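Long-range contacts in DUF655 domain-containing protein (Archaeoglobus fulgidus, PDB 2I5H), which is of unknown function but belongs to a family grouped with helix-hairpin-helix proteins, consistent with a possible role in binding nucleic acid: residues 56-61 and 80-85; 21-26 and 70-75. All coordinates share one frame; numbering follows the deposited sequence.

Interaction 1: residues 56-61 and 80-85; sequences LEVSIR and DVVYKI
Ser59 meets Tyr83 and Lys84 through three hydrogen bonds, and this one residue sets much of the polar part of the contact, which pairs strand 55-60 with the outermost strand 82-88 of an antiparallel sheet. Ser59 N donates to Lys84 O at 2.8 Å. Ser59 O accepts from Tyr83 N, also at 2.8 Å, with the donor lifted 39° out of the carbonyl plane. The hydroxyl completes the set: chi1 of 47° puts Ser59 OG between the backbone N and the carbonyl carbon, where it accepts from Lys84 N at 2.9 Å. The antiparallel pairs Val58-Ile85 and Ile60-Val82 are offset by one residue, the signature of a beta bulge, with Tyr83 and Lys84 opposite Ser59. Beyond it, Arg61 N donates to Val81 O at 2.9 Å.

A water adds an indirect link, accepting from Arg61 NH1 at 3.1 Å and donating to Val82 O at 2.9 Å; it lies at the edge of the Tyr83 ring, in its plane. The Arg61 chain crosses that of Tyr83 at about a right angle, the guanidinium and ring planes 74° apart.

The apolar contacts are made by branched side chains. Val82 CG1 comes to 3.8 Å from Val58 CB, the two valines crossing at about a right angle, whereas Ile60 and Val81 lie side by side. Leu56 CD2 reaches Ile85 CG2 at 4.2 Å. Glu57 OE1 is hydrogen-bonded to His31 and Gln46, and OE2 forms a salt bridge with Arg87.

The bond from Lys84 N is consistent with the serine hydroxyl standing in for a backbone acceptor where the bulge adds an N-H.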
loop_
_atom_site.group_PDB
_atom_site.type_symbol
_atom_site.label_atom_id
_atom_site.label_comp_id
_atom_site.label_asym_id
_atom_site.label_seq_id
_atom_site.Cartn_x
_atom_site.Cartn_y
_atom_site.Cartn_z
ATOM N N LEU A 56 10.219 2.579 0.115
ATOM C CA LEU A 56 11.436 3.376 0.115
ATOM C C LEU A 56 12.073 3.501 1.487
ATOM O O LEU A 56 11.397 3.460 2.515
ATOM C CB LEU A 56 11.126 4.802 -0.386
ATOM C CG LEU A 56 10.525 4.988 -1.785
ATOM C CD1 LEU A 56 10.011 6.419 -1.965
ATOM C CD2 LEU A 56 11.576 4.672 -2.823
ATOM N N GLU A 57 13.393 3.651 1.491
ATOM C CA GLU A 57 14.111 3.882 2.726
ATOM C C GLU A 57 14.609 5.316 2.539
ATOM O O GLU A 57 15.170 5.651 1.491
ATOM C CB GLU A 57 15.283 2.916 2.870
ATOM C CG GLU A 57 16.037 3.083 4.169
ATOM C CD GLU A 57 16.754 1.810 4.589
ATOM O OE1 GLU A 57 16.075 0.817 4.941
ATOM O OE2 GLU A 57 17.994 1.806 4.561
ATOM N N VAL A 58 14.365 6.162 3.532
ATOM C CA VAL A 58 14.768 7.566 3.463
ATOM C C VAL A 58 15.444 8.004 4.749
ATOM O O VAL A 58 15.194 7.441 5.809
ATOM C CB VAL A 58 13.535 8.479 3.271
ATOM C CG1 VAL A 58 12.714 8.012 2.086
ATOM C CG2 VAL A 58 12.677 8.458 4.534
ATOM N N SER A 59 16.303 9.017 4.661
ATOM C CA SER A 59 16.919 9.544 5.866
ATOM C C SER A 59 15.949 10.619 6.379
ATOM O O SER A 59 15.169 11.189 5.610
ATOM C CB SER A 59 18.297 10.145 5.571
ATOM O OG SER A 59 18.260 10.991 4.438
ATOM N N ILE A 60 15.992 10.872 7.679
ATOM C CA ILE A 60 15.102 11.851 8.298
ATOM C C ILE A 60 15.926 13.023 8.828
ATOM O O ILE A 60 17.034 12.835 9.312
ATOM C CB ILE A 60 14.299 11.184 9.456
ATOM C CG1 ILE A 60 13.409 10.063 8.898
ATOM C CG2 ILE A 60 13.451 12.218 10.192
ATOM C CD1 ILE A 60 12.384 10.515 7.870
ATOM N N ARG A 61 15.386 14.235 8.712
ATOM C CA ARG A 61 16.077 15.432 9.178
ATOM C C ARG A 61 16.238 15.478 10.694
ATOM O O ARG A 61 15.471 14.866 11.435
ATOM C CB ARG A 61 15.319 16.677 8.714
ATOM C CG ARG A 61 15.238 16.814 7.202
ATOM C CD ARG A 61 14.387 18.020 6.818
ATOM N NE ARG A 61 15.029 19.251 7.255
ATOM C CZ ARG A 61 16.039 19.838 6.619
ATOM N NH1 ARG A 61 16.527 19.315 5.501
ATOM N NH2 ARG A 61 16.579 20.938 7.121
ATOM N N ASP A 80 9.807 18.921 4.809
ATOM C CA ASP A 80 9.825 19.257 6.227
ATOM C C ASP A 80 10.338 18.158 7.150
ATOM O O ASP A 80 10.840 18.453 8.236
ATOM C CB ASP A 80 8.421 19.652 6.696
ATOM C CG ASP A 80 7.866 20.847 5.950
ATOM O OD1 ASP A 80 8.600 21.844 5.786
ATOM O OD2 ASP A 80 6.688 20.795 5.543
ATOM N N VAL A 81 10.224 16.902 6.725
ATOM C CA VAL A 81 10.637 15.793 7.582
ATOM C C VAL A 81 11.691 14.877 6.963
ATOM O O VAL A 81 12.694 14.555 7.605
ATOM C CB VAL A 81 9.398 14.961 7.998
ATOM C CG1 VAL A 81 9.815 13.750 8.829
ATOM C CG2 VAL A 81 8.446 15.837 8.806
ATOM N N VAL A 82 11.461 14.459 5.724
ATOM C CA VAL A 82 12.408 13.592 5.033
ATOM C C VAL A 82 13.633 14.391 4.594
ATOM O O VAL A 82 13.516 15.544 4.170
ATOM C CB VAL A 82 11.747 12.933 3.793
ATOM C CG1 VAL A 82 12.798 12.221 2.935
ATOM C CG2 VAL A 82 10.682 11.951 4.244
ATOM N N TYR A 83 14.814 13.796 4.719
ATOM C CA TYR A 83 16.019 14.470 4.272
ATOM C C TYR A 83 16.261 13.998 2.845
ATOM O O TYR A 83 15.930 14.703 1.896
ATOM C CB TYR A 83 17.208 14.142 5.187
ATOM C CG TYR A 83 18.521 14.786 4.781
ATOM C CD1 TYR A 83 18.559 16.050 4.177
ATOM C CD2 TYR A 83 19.730 14.141 5.020
ATOM C CE1 TYR A 83 19.777 16.642 3.820
ATOM C CE2 TYR A 83 20.943 14.718 4.673
ATOM C CZ TYR A 83 20.961 15.968 4.070
ATOM O OH TYR A 83 22.170 16.515 3.714
ATOM N N LYS A 84 16.789 12.785 2.687
ATOM C CA LYS A 84 17.062 12.249 1.360
ATOM C C LYS A 84 16.429 10.872 1.142
ATOM O O LYS A 84 16.211 10.118 2.095
ATOM C CB LYS A 84 18.576 12.125 1.160
ATOM C CG LYS A 84 19.352 13.432 1.299
ATOM C CD LYS A 84 18.964 14.416 0.206
ATOM C CE LYS A 84 19.810 15.677 0.279
ATOM N NZ LYS A 84 19.491 16.621 -0.826
ATOM N N ILE A 85 16.121 10.560 -0.112
ATOM C CA ILE A 85 15.578 9.247 -0.448
ATOM C C ILE A 85 16.822 8.393 -0.692
ATOM O O ILE A 85 17.628 8.693 -1.577
ATOM C CB ILE A 85 14.718 9.288 -1.726
ATOM C CG1 ILE A 85 13.497 10.188 -1.502
ATOM C CG2 ILE A 85 14.255 7.873 -2.096
ATOM C CD1 ILE A 85 12.567 10.274 -2.699
HETATM O O HOH W 1 15.117 17.758 3.172
#

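Interaction 2: residues 21-26 and 70-75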
loop_
_atom_site.group_PDB
_atom_site.type_symbol
_atom_site.label_atom_id
_atom_site.label_comp_id
_atom_site.label_asym_id
_atom_site.label_seq_id
_atom_site.Cartn_x
_atom_site.Cartn_y
_atom_site.Cartn_z
ATOM N N ALA A 21 4.436 9.739 1.036
ATOM C CA ALA A 21 4.529 8.359 1.517
ATOM C C ALA A 21 4.129 8.305 2.984
ATOM O O ALA A 21 4.096 9.330 3.674
ATOM C CB ALA A 21 5.952 7.826 1.345
ATOM N N TYR A 22 3.827 7.103 3.459
ATOM C CA TYR A 22 3.430 6.903 4.846
ATOM C C TYR A 22 4.502 6.106 5.588
ATOM O O TYR A 22 5.057 5.138 5.060
ATOM C CB TYR A 22 2.078 6.183 4.896
ATOM C CG TYR A 22 0.891 7.084 4.603
ATOM C CD1 TYR A 22 0.108 7.595 5.640
ATOM C CD2 TYR A 22 0.553 7.425 3.296
ATOM C CE1 TYR A 22 -0.986 8.422 5.382
ATOM C CE2 TYR A 22 -0.542 8.254 3.024
ATOM C CZ TYR A 22 -1.304 8.745 4.072
ATOM O OH TYR A 22 -2.395 9.542 3.810
ATOM N N VAL A 23 4.800 6.531 6.812
ATOM C CA VAL A 23 5.821 5.896 7.625
ATOM C C VAL A 23 5.430 4.512 8.134
ATOM O O VAL A 23 4.363 4.329 8.719
ATOM C CB VAL A 23 6.189 6.787 8.836
ATOM C CG1 VAL A 23 7.203 6.080 9.712
ATOM C CG2 VAL A 23 6.730 8.121 8.350
ATOM N N LEU A 24 6.312 3.548 7.902
ATOM C CA LEU A 24 6.110 2.174 8.336
ATOM C C LEU A 24 6.930 1.883 9.583
ATOM O O LEU A 24 6.515 1.111 10.449
ATOM C CB LEU A 24 6.544 1.198 7.238
ATOM C CG LEU A 24 5.854 1.270 5.874
ATOM C CD1 LEU A 24 6.577 0.353 4.891
ATOM C CD2 LEU A 24 4.397 0.859 6.008
ATOM N N ASP A 25 8.103 2.505 9.664
ATOM C CA ASP A 25 9.012 2.285 10.776
ATOM C C ASP A 25 10.062 3.391 10.807
ATOM O O ASP A 25 10.596 3.774 9.761
ATOM C CB ASP A 25 9.677 0.909 10.592
ATOM C CG ASP A 25 10.550 0.503 11.766
ATOM O OD1 ASP A 25 10.202 0.819 12.921
ATOM O OD2 ASP A 25 11.579 -0.158 11.529
ATOM N N PHE A 26 10.332 3.919 11.997
ATOM C CA PHE A 26 11.349 4.957 12.153
ATOM C C PHE A 26 12.483 4.445 13.040
ATOM O O PHE A 26 12.246 3.921 14.139
ATOM C CB PHE A 26 10.752 6.240 12.749
ATOM C CG PHE A 26 11.787 7.297 13.068
ATOM C CD1 PHE A 26 12.726 7.690 12.104
ATOM C CD2 PHE A 26 11.846 7.872 14.334
ATOM C CE1 PHE A 26 13.709 8.640 12.404
ATOM C CE2 PHE A 26 12.828 8.827 14.646
ATOM C CZ PHE A 26 13.763 9.212 13.678
ATOM N N ASP A 70 2.397 8.379 9.766
ATOM C CA ASP A 70 2.600 9.777 9.384
ATOM C C ASP A 70 2.734 9.854 7.865
ATOM O O ASP A 70 3.321 8.966 7.231
ATOM C CB ASP A 70 3.885 10.346 9.998
ATOM C CG ASP A 70 3.664 10.993 11.348
ATOM O OD1 ASP A 70 2.523 10.976 11.855
ATOM O OD2 ASP A 70 4.648 11.516 11.905
ATOM N N ARG A 71 2.198 10.921 7.287
ATOM C CA ARG A 71 2.283 11.142 5.853
ATOM C C ARG A 71 3.412 12.147 5.658
ATOM O O ARG A 71 3.386 13.238 6.231
ATOM C CB ARG A 71 0.962 11.708 5.325
ATOM C CG ARG A 71 0.946 11.983 3.835
ATOM C CD ARG A 71 -0.425 12.469 3.387
ATOM N NE ARG A 71 -0.516 12.614 1.936
ATOM C CZ ARG A 71 -0.673 13.771 1.303
ATOM N NH1 ARG A 71 -0.756 14.906 1.987
ATOM N NH2 ARG A 71 -0.762 13.792 -0.019
ATOM N N VAL A 72 4.412 11.781 4.865
ATOM C CA VAL A 72 5.542 12.669 4.643
ATOM C C VAL A 72 5.737 13.012 3.180
ATOM O O VAL A 72 5.463 12.208 2.288
ATOM C CB VAL A 72 6.858 12.061 5.187
ATOM C CG1 VAL A 72 6.766 11.903 6.696
ATOM C CG2 VAL A 72 7.131 10.707 4.516
ATOM N N TYR A 73 6.206 14.227 2.942
ATOM C CA TYR A 73 6.442 14.687 1.591
ATOM C C TYR A 73 7.816 14.218 1.139
ATOM O O TYR A 73 8.812 14.420 1.836
ATOM C CB TYR A 73 6.362 16.215 1.541
ATOM C CG TYR A 73 6.621 16.787 0.175
ATOM C CD1 TYR A 73 5.687 16.644 -0.852
ATOM C CD2 TYR A 73 7.809 17.457 -0.102
ATOM C CE1 TYR A 73 5.934 17.155 -2.123
ATOM C CE2 TYR A 73 8.065 17.973 -1.369
ATOM C CZ TYR A 73 7.123 17.817 -2.372
ATOM O OH TYR A 73 7.381 18.319 -3.625
ATOM N N ILE A 74 7.861 13.564 -0.018
ATOM C CA ILE A 74 9.118 13.079 -0.566
ATOM C C ILE A 74 9.346 13.608 -1.981
ATOM O O ILE A 74 10.141 13.051 -2.740
ATOM C CB ILE A 74 9.156 11.533 -0.588
ATOM C CG1 ILE A 74 7.949 10.986 -1.353
ATOM C CG2 ILE A 74 9.138 11.005 0.846
ATOM C CD1 ILE A 74 8.024 9.477 -1.637
ATOM N N GLY A 75 8.648 14.691 -2.317
ATOM C CA GLY A 75 8.778 15.294 -3.637
ATOM C C GLY A 75 10.011 16.168 -3.816
ATOM O O GLY A 75 10.877 16.221 -2.945
#
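Ala21 O is approached by two donors from the 70-75 side: Val72 N makes a hydrogen bond of 2.7 Å, nearly in line with the carbonyl, and Arg71 CA gives a weaker C-H...O contact at 3.4 Å. The reciprocal bond, Ala21 N to Val72 O at 3.0 Å, makes this a hydrogen-bonded antiparallel pair. Asp70 O is held in the same mixed fashion, by Val23 N at 2.9 Å and by the CA hydrogen of Tyr22, Tyr22 CA lying 3.2 Å away. The next pair, Tyr22 with Arg71, is non-hydrogen-bonded, and there the side chains take over.

Arg71 CB lies over one face of the Tyr22 ring, 4.1 Å from its centroid and 22° off the normal, a CH-pi contact displaced toward the rim. With CG anti to the backbone N (chi1 180°) and an extended chain as far as NE, Arg71 CG runs by CZ and Arg71 CD comes to 3.6 Å from Tyr22 OH. Arg71 NE forms a salt bridge with Glu50, and Arg71 also makes a cation-pi contact with Tyr20. Tyr22 meets His108, Val105 and Ile109 of helix 96-111.

Ala21 and Val72 share the other face. Around them Ala21 CB touches Ile74 CD1 at 4.0 Å, and Val23 CG2 packs against Val72 CG1 while lying beside the Asp70 side chain, whose OD2 accepts a hydrogen bond from Leu67 N.

Two backbone hydrogen bonds thus pair Ala21 with Val72, and the third, from Val23 N, extends the pairing just beyond strand 71-73, satisfying polar backbone groups within a buried contact.

Along the chain the segments alternate, 21-26, 56-61, 70-75 and 80-85, so the two interactions interlock. Both belong to one five-stranded antiparallel sheet ordered 71-73, 20-27, 44-49, 55-60, 82-88: interaction 2 joins the first two strands and interaction 1 the last two, with strand 44-49 between. Their centres are nevertheless only about 8 Å apart. Contacts such as Val82 CG2 to Val72 CG2 at 3.8 Å, between the outermost strands, and Leu56 CD1 to Ile74 CD1 at 3.7 Å are consistent with a strongly curled sheet whose edge strands meet through aliphatic side chains. Ile60 CG1 against the Phe26 ring adds a further contact, tying the N-terminal strand to the later ones.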